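Long-range contacts in hypothetical protein Atu0240 (Agrobacterium tumefaciens str. C58, PDB 2GAX), which is of unknown function but carries a DUF2000 domain of the PTH2 clan, consistent with a fold related to peptidyl-tRNA hydrolase 2: residues A[7-12]-A[59-64]; A[66-71]-A[110-115]; A[1-6]-A[119-124]. All blocks are in the same frame, centred on the assembly; numbering follows the deposited sequence.

Contact 1 (A[7-12]-A[59-64]); sequences AVILRD and VVMATD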
# COMPACT_ATOMS: atom_id res chain seq x y z
N ALA A 7 -6.05 0.46 -3.03
CA ALA A 7 -6.29 0.60 -1.62
C ALA A 7 -5.00 0.49 -0.84
O ALA A 7 -4.13 -0.33 -1.16
CB ALA A 7 -7.28 -0.45 -1.16
N VAL A 8 -4.89 1.33 0.18
CA VAL A 8 -3.79 1.29 1.13
C VAL A 8 -4.39 0.99 2.50
O VAL A 8 -5.33 1.66 2.91
CB VAL A 8 -3.09 2.67 1.20
CG1 VAL A 8 -2.03 2.68 2.31
CG2 VAL A 8 -2.49 3.05 -0.14
N ILE A 9 -3.87 -0.02 3.21
CA ILE A 9 -4.33 -0.36 4.56
C ILE A 9 -3.18 -0.28 5.58
O ILE A 9 -2.18 -1.00 5.49
CB ILE A 9 -5.00 -1.78 4.66
CG1 ILE A 9 -5.96 -2.05 3.52
CG2 ILE A 9 -5.75 -1.94 6.00
CD1 ILE A 9 -5.36 -2.83 2.34
N LEU A 10 -3.36 0.59 6.57
CA LEU A 10 -2.34 0.86 7.58
C LEU A 10 -2.73 0.28 8.93
O LEU A 10 -3.91 0.11 9.23
CB LEU A 10 -2.14 2.38 7.70
CG LEU A 10 -1.74 3.06 6.39
CD1 LEU A 10 -1.83 4.57 6.51
CD2 LEU A 10 -0.34 2.61 5.92
N ARG A 11 -1.74 -0.05 9.74
CA ARG A 11 -2.03 -0.49 11.11
C ARG A 11 -2.40 0.76 11.91
O ARG A 11 -1.65 1.74 11.90
CB ARG A 11 -0.84 -1.23 11.72
CG ARG A 11 -1.25 -2.14 12.89
CD ARG A 11 -0.07 -2.90 13.45
NE ARG A 11 0.86 -2.04 14.18
CZ ARG A 11 2.09 -2.40 14.53
NH1 ARG A 11 2.55 -3.61 14.22
NH2 ARG A 11 2.88 -1.57 15.19
N ASP A 12 -3.55 0.75 12.59
CA ASP A 12 -4.09 2.02 13.12
C ASP A 12 -3.25 2.65 14.22
O ASP A 12 -3.30 3.86 14.42
CB ASP A 12 -5.56 1.89 13.56
CG ASP A 12 -6.28 3.25 13.60
OD1 ASP A 12 -5.85 4.22 12.91
OD2 ASP A 12 -7.29 3.35 14.34
N VAL A 59 -7.81 4.79 -2.17
CA VAL A 59 -8.54 4.73 -0.90
C VAL A 59 -7.61 4.33 0.25
O VAL A 59 -6.93 3.32 0.17
CB VAL A 59 -9.73 3.74 -1.00
CG1 VAL A 59 -10.37 3.53 0.34
CG2 VAL A 59 -10.75 4.24 -2.00
N VAL A 60 -7.58 5.12 1.33
CA VAL A 60 -6.73 4.79 2.48
C VAL A 60 -7.58 4.28 3.65
O VAL A 60 -8.59 4.89 4.01
CB VAL A 60 -5.86 6.00 2.93
CG1 VAL A 60 -4.93 5.61 4.09
CG2 VAL A 60 -5.05 6.51 1.75
N MSE A 61 -7.16 3.15 4.23
CA MSE A 61 -7.88 2.51 5.32
C MSE A 61 -6.96 2.18 6.49
O MSE A 61 -5.74 2.26 6.36
CB MSE A 61 -8.57 1.23 4.83
CG MSE A 61 -9.55 1.46 3.69
SE MSE A 61 -9.96 -0.22 2.77
CE MSE A 61 -8.32 -0.45 1.91
N ALA A 62 -7.54 1.83 7.63
CA ALA A 62 -6.76 1.44 8.80
C ALA A 62 -7.47 0.32 9.54
O ALA A 62 -8.69 0.21 9.48
CB ALA A 62 -6.52 2.63 9.72
N THR A 63 -6.70 -0.54 10.20
CA THR A 63 -7.27 -1.60 11.03
C THR A 63 -6.24 -2.11 12.03
O THR A 63 -5.10 -1.63 12.06
CB THR A 63 -7.86 -2.75 10.18
OG1 THR A 63 -8.53 -3.69 11.02
CG2 THR A 63 -6.77 -3.47 9.37
N ASP A 64 -6.64 -3.08 12.85
CA ASP A 64 -5.76 -3.67 13.85
C ASP A 64 -4.82 -4.75 13.30
O ASP A 64 -5.00 -5.24 12.18
CB ASP A 64 -6.60 -4.25 15.00
CG ASP A 64 -7.55 -5.35 14.53
OD1 ASP A 64 -8.65 -5.02 14.05
OD2 ASP A 64 -7.18 -6.54 14.64
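Strands 7-11 and 59-63 run parallel, their N-to-C directions 27° apart, in one-to-one register from A7 with V59 to L10 with A62. V8 spends both backbone groups on the residues flanking V60: V8 N donates to V59 O (2.8 Å) and M61 N to V8 O (2.7 Å). L10 does the same around A62, through L10 N to M61 O (2.9 Å) and T63 N to L10 O, and a fifth bond from D12 N to T63 O carries the ladder past the strand end. On the A7, I9 and M61 face, the selenomethionine M61 bends at its last torsion (chi3 -71°), which brings CE back across the strand gap. There it presses on A7 CB at 3.2 Å and I9 CG1 at 3.3 Å, both tighter than usual van der Waals contact. Farther along the strands, I9 CG2 and T63 CG2 lie 3.8 Å apart. On the opposite face, L10 and V60 cross obliquely, L10 CD1 4.1 Å from V60 CG1, and A62 CB touches D12 OD1, whose salt-bridge partner is K19. Strand 112-120 flanks 7-11 on its other edge; helix 16-33 covers V8 and L10, while helix 65-77 covers I9 and T63.

Contact 2 (A[66-71]-A[110-115]); sequences EALRKI and AKVVGM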
# COMPACT_ATOMS: atom_id res chain seq x y z
N GLU A 66 -4.25 -8.05 13.86
CA GLU A 66 -4.75 -9.34 13.40
C GLU A 66 -5.69 -9.20 12.22
O GLU A 66 -5.75 -10.10 11.37
CB GLU A 66 -5.37 -10.16 14.54
CG GLU A 66 -4.33 -10.60 15.57
CD GLU A 66 -3.09 -11.21 14.92
OE1 GLU A 66 -3.22 -12.18 14.15
OE2 GLU A 66 -1.98 -10.70 15.19
N ALA A 67 -6.40 -8.08 12.14
CA ALA A 67 -7.22 -7.82 10.97
C ALA A 67 -6.37 -7.55 9.72
O ALA A 67 -6.75 -7.93 8.60
CB ALA A 67 -8.19 -6.68 11.21
N LEU A 68 -5.22 -6.90 9.90
CA LEU A 68 -4.30 -6.65 8.79
C LEU A 68 -3.65 -7.96 8.32
O LEU A 68 -3.39 -8.14 7.13
CB LEU A 68 -3.26 -5.59 9.15
CG LEU A 68 -2.37 -4.91 8.09
CD1 LEU A 68 -3.15 -4.42 6.88
CD2 LEU A 68 -1.64 -3.75 8.72
N ARG A 69 -3.41 -8.87 9.25
CA ARG A 69 -2.92 -10.20 8.90
C ARG A 69 -3.86 -10.96 7.96
O ARG A 69 -3.40 -11.50 6.95
CB ARG A 69 -2.65 -11.05 10.16
CG ARG A 69 -2.02 -12.40 9.83
CD ARG A 69 -1.81 -13.26 11.06
NE ARG A 69 -1.32 -12.47 12.19
CZ ARG A 69 -0.07 -12.05 12.33
NH1 ARG A 69 0.85 -12.33 11.40
NH2 ARG A 69 0.26 -11.34 13.40
N LYS A 70 -5.16 -11.00 8.27
CA LYS A 70 -6.11 -11.72 7.41
C LYS A 70 -6.23 -11.08 6.02
O LYS A 70 -6.32 -11.80 5.03
CB LYS A 70 -7.48 -11.91 8.08
CG LYS A 70 -8.03 -10.70 8.79
CD LYS A 70 -9.54 -10.83 9.10
CE LYS A 70 -10.15 -9.45 9.46
NZ LYS A 70 -9.78 -8.34 8.48
N ILE A 71 -6.22 -9.75 5.97
CA ILE A 71 -6.20 -9.00 4.70
C ILE A 71 -4.98 -9.41 3.87
O ILE A 71 -5.10 -9.73 2.69
CB ILE A 71 -6.24 -7.47 4.96
CG1 ILE A 71 -7.64 -7.06 5.48
CG2 ILE A 71 -5.92 -6.70 3.68
CD1 ILE A 71 -7.75 -5.65 6.05
N ALA A 110 4.43 -12.38 10.59
CA ALA A 110 4.83 -11.00 10.34
C ALA A 110 4.02 -9.98 11.16
O ALA A 110 2.86 -10.24 11.53
CB ALA A 110 4.76 -10.66 8.85
N LYS A 111 4.63 -8.84 11.46
CA LYS A 111 3.89 -7.72 12.04
C LYS A 111 3.72 -6.68 10.94
O LYS A 111 4.49 -5.74 10.85
CB LYS A 111 4.62 -7.13 13.25
CG LYS A 111 4.75 -8.08 14.42
CD LYS A 111 5.82 -7.61 15.41
CE LYS A 111 5.60 -8.21 16.79
NZ LYS A 111 6.89 -8.59 17.45
N VAL A 112 2.75 -6.90 10.07
CA VAL A 112 2.48 -5.97 8.98
C VAL A 112 1.99 -4.65 9.55
O VAL A 112 1.10 -4.62 10.40
CB VAL A 112 1.46 -6.50 7.97
CG1 VAL A 112 1.25 -5.49 6.84
CG2 VAL A 112 1.93 -7.83 7.39
N VAL A 113 2.61 -3.57 9.08
CA VAL A 113 2.16 -2.23 9.44
C VAL A 113 1.45 -1.52 8.29
O VAL A 113 0.78 -0.51 8.49
CB VAL A 113 3.31 -1.38 10.04
CG1 VAL A 113 3.84 -2.08 11.31
CG2 VAL A 113 4.45 -1.17 9.03
N GLY A 114 1.58 -2.05 7.08
CA GLY A 114 0.86 -1.49 5.94
C GLY A 114 0.90 -2.42 4.74
O GLY A 114 1.83 -3.20 4.60
N MSE A 115 -0.13 -2.31 3.91
CA MSE A 115 -0.21 -3.03 2.64
C MSE A 115 -0.96 -2.17 1.65
O MSE A 115 -1.87 -1.41 2.02
CB MSE A 115 -0.94 -4.36 2.81
CG MSE A 115 -0.94 -5.24 1.56
SE MSE A 115 -1.97 -6.91 1.84
CE MSE A 115 -3.65 -6.40 0.99
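The contact is a helix-on-sheet packing of an alpha/beta fold: helix 65-77, which directly follows strand 58-63 in the chain, lies on one face of the mixed sheet, here over the start of strand 112-120. The axes of helix 66-71 and strand 112-115 approach to 8.5 Å at an angle of 48°. The helix turns L68 and I71 toward the strand, and R69 reaches across with the end of its side chain. The strand carries a classic beta bulge, in which V113 and G114 both face Y85 of the neighbouring strand 83-86; V112 and M115, the residues flanking it, both point toward the helix.

L68 makes the central apolar contact. With CG anti to the backbone N (chi1 -166°), its CD2 methyl comes down on the strand, 3.3 Å from V112 O and 3.9 Å from V112 CG1, the two side chains crossing at about a right angle. One turn further along the helix, I71 CG2 meets CE of the selenomethionine M115 at 3.5 Å, the two side chains crossing obliquely, while L84 and S75 also touch M115.

The polar part lies just before the strand. R69 and E66, three residues apart on the helix, form a side-on two-nitrogen salt bridge: R69 NE to E66 OE1 is 2.7 Å and R69 NH2 to E66 OE2 is 2.9 Å. Each carboxylate oxygen offers its syn lone pair and lies almost in the guanidinium plane, which fixes the rotation of that group. The remaining nitrogen, NH1, is thereby turned to the backbone before the strand, where it also bonds P107 O. R69 NH1 reaches A110 O at 2.9 Å, on a lone pair in the carbonyl plane, but the N-H...O angle is a bent 140°.

Contact 3 (A[1-6]-A[119-124]); sequences MFDTKI and ADRKIV. With PO4 (phosphate ion), chain C.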
# COMPACT_ATOMS: atom_id res chain seq x y z
N MSE A 1 -13.10 6.09 -15.15
CA MSE A 1 -13.46 4.92 -14.30
C MSE A 1 -12.68 3.66 -14.68
O MSE A 1 -12.31 3.46 -15.84
CB MSE A 1 -14.95 4.66 -14.35
CG MSE A 1 -15.48 3.97 -13.13
SE MSE A 1 -17.23 3.25 -13.50
CE MSE A 1 -17.39 2.03 -11.97
N PHE A 2 -12.45 2.80 -13.69
CA PHE A 2 -11.47 1.73 -13.82
C PHE A 2 -12.04 0.39 -13.41
O PHE A 2 -12.91 0.32 -12.55
CB PHE A 2 -10.26 2.05 -12.93
CG PHE A 2 -9.60 3.36 -13.25
CD1 PHE A 2 -8.48 3.40 -14.07
CD2 PHE A 2 -10.11 4.56 -12.74
CE1 PHE A 2 -7.87 4.61 -14.39
CE2 PHE A 2 -9.51 5.77 -13.05
CZ PHE A 2 -8.39 5.80 -13.87
N ASP A 3 -11.53 -0.68 -14.03
CA ASP A 3 -11.86 -2.05 -13.62
C ASP A 3 -11.30 -2.34 -12.23
O ASP A 3 -11.89 -3.11 -11.46
CB ASP A 3 -11.32 -3.07 -14.63
CG ASP A 3 -12.18 -3.17 -15.88
OD1 ASP A 3 -13.25 -2.52 -15.96
OD2 ASP A 3 -11.77 -3.92 -16.80
N THR A 4 -10.18 -1.70 -11.91
CA THR A 4 -9.48 -1.93 -10.64
C THR A 4 -9.72 -0.83 -9.61
O THR A 4 -10.31 0.22 -9.93
CB THR A 4 -7.95 -2.09 -10.85
OG1 THR A 4 -7.40 -0.84 -11.32
CG2 THR A 4 -7.66 -3.20 -11.86
N LYS A 5 -9.26 -1.10 -8.39
CA LYS A 5 -9.27 -0.15 -7.29
C LYS A 5 -7.90 -0.19 -6.60
O LYS A 5 -7.32 -1.27 -6.45
CB LYS A 5 -10.37 -0.53 -6.29
CG LYS A 5 -10.39 0.32 -5.03
CD LYS A 5 -11.40 -0.20 -4.01
CE LYS A 5 -11.15 0.47 -2.67
NZ LYS A 5 -12.19 0.23 -1.60
N ILE A 6 -7.40 0.97 -6.17
CA ILE A 6 -6.16 1.06 -5.38
C ILE A 6 -6.51 1.34 -3.92
O ILE A 6 -7.18 2.32 -3.59
CB ILE A 6 -5.18 2.15 -5.91
CG1 ILE A 6 -4.80 1.88 -7.37
CG2 ILE A 6 -3.90 2.19 -5.07
CD1 ILE A 6 -3.95 2.97 -7.99
N ALA A 119 -6.22 -4.11 -7.69
CA ALA A 119 -6.82 -5.31 -8.29
C ALA A 119 -8.26 -5.05 -8.69
O ALA A 119 -8.86 -4.04 -8.30
CB ALA A 119 -6.76 -6.46 -7.31
N ASP A 120 -8.83 -5.97 -9.47
CA ASP A 120 -10.23 -5.83 -9.88
C ASP A 120 -11.08 -5.43 -8.70
O ASP A 120 -10.98 -6.01 -7.62
CB ASP A 120 -10.75 -7.10 -10.57
CG ASP A 120 -10.58 -7.06 -12.09
OD1 ASP A 120 -11.56 -7.39 -12.81
OD2 ASP A 120 -9.49 -6.68 -12.59
N ARG A 121 -11.89 -4.40 -8.90
CA ARG A 121 -12.58 -3.72 -7.81
C ARG A 121 -13.31 -4.63 -6.82
O ARG A 121 -13.19 -4.44 -5.60
CB ARG A 121 -13.50 -2.61 -8.35
CG ARG A 121 -14.53 -3.06 -9.40
CD ARG A 121 -15.26 -1.86 -9.99
NE ARG A 121 -14.80 -1.50 -11.33
CZ ARG A 121 -15.58 -1.49 -12.41
NH1 ARG A 121 -16.86 -1.81 -12.33
NH2 ARG A 121 -15.07 -1.14 -13.59
N LYS A 122 -14.03 -5.63 -7.33
CA LYS A 122 -14.82 -6.53 -6.47
C LYS A 122 -13.92 -7.40 -5.57
O LYS A 122 -14.23 -7.64 -4.39
CB LYS A 122 -15.77 -7.40 -7.31
CG LYS A 122 -16.71 -6.59 -8.23
CD LYS A 122 -17.89 -7.43 -8.76
CE LYS A 122 -18.98 -7.64 -7.69
NZ LYS A 122 -19.91 -6.46 -7.54
N ILE A 123 -12.80 -7.84 -6.13
CA ILE A 123 -11.77 -8.59 -5.42
C ILE A 123 -11.17 -7.78 -4.26
O ILE A 123 -11.04 -8.29 -3.15
CB ILE A 123 -10.67 -9.11 -6.41
CG1 ILE A 123 -11.18 -10.33 -7.17
CG2 ILE A 123 -9.39 -9.48 -5.66
CD1 ILE A 123 -10.45 -10.64 -8.47
N VAL A 124 -10.82 -6.51 -4.54
CA VAL A 124 -10.26 -5.62 -3.51
C VAL A 124 -11.18 -5.49 -2.29
O VAL A 124 -10.71 -5.56 -1.15
CB VAL A 124 -9.92 -4.22 -4.07
CG1 VAL A 124 -9.50 -3.26 -2.96
CG2 VAL A 124 -8.81 -4.33 -5.11
P PO4 C . -8.30 -0.72 -15.22
O1 PO4 C . -7.25 0.22 -15.77
O2 PO4 C . -9.65 -0.38 -15.82
O3 PO4 C . -8.38 -0.58 -13.72
O4 PO4 C . -7.96 -2.14 -15.58
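F2 O is gripped by two nitrogens of one side chain: R121 NH2 at 2.8 Å and R121 NE at 2.9 Å from that oxygen, both bonds bent. The NE bond uses a lone pair in the carbonyl plane, whereas NH2 stands well above that plane. R121 reaches it with CG in the crowded position between its backbone N and carbonyl carbon (chi1 55°) and a bend at chi3. The same NH2 forms a salt bridge with D3 OD1 (3.3 Å), the two planes turned 57° apart, and the CE methyl of the selenomethionine M1 lies over one guanidinium face, offset toward its rim. Backbone bonds continue the junction: R121 N donates to D3 O, and K5 with A119 forms an antiparallel hydrogen-bonded pair, K5 N lying 3.0 Å from A119 O. K5 CD packs against V124 CG1 at 3.8 Å, joining strand 4-11 to helix 121-127. A phosphate ion, probably from the crystallisation liquor, is held by backbone and hydroxyl donors: D3 N gives to O2 at 2.6 Å, while T4 N and T4 OG1 both give to O3, the hydroxyl at 2.6 Å. T4 OG1 also bonds Q56 NE2. Within these segments the phosphate donors are thus neutral, while the positive charge of R121 is probably balanced in part by D3 and its N-H groups hold F2 O, tying the N-terminus to the helix.

All three contacts meet on one mixed sheet, where strand 4-11 is flanked by 58-63 and 112-120. Contacts 1 and 2 have centres about 9 Å apart and are stitched by probable backbone bonds, I9 N to M115 O (2.7 Å) and R11 N to V113 O (2.8 Å), while I9 CG2 packs on L68 CD1. Contact 3 uses the N-terminal end of strand 4-11 and the C-terminal end of strand 112-120, its centre about 17 Å from contact 1's and about 20 Å from contact 2's. It joins contact 1 through a probable hydrogen bond from V59 N to I6 O (2.9 Å). Both other contacts nest within the chain loop it closes, and it alone carries the phosphate.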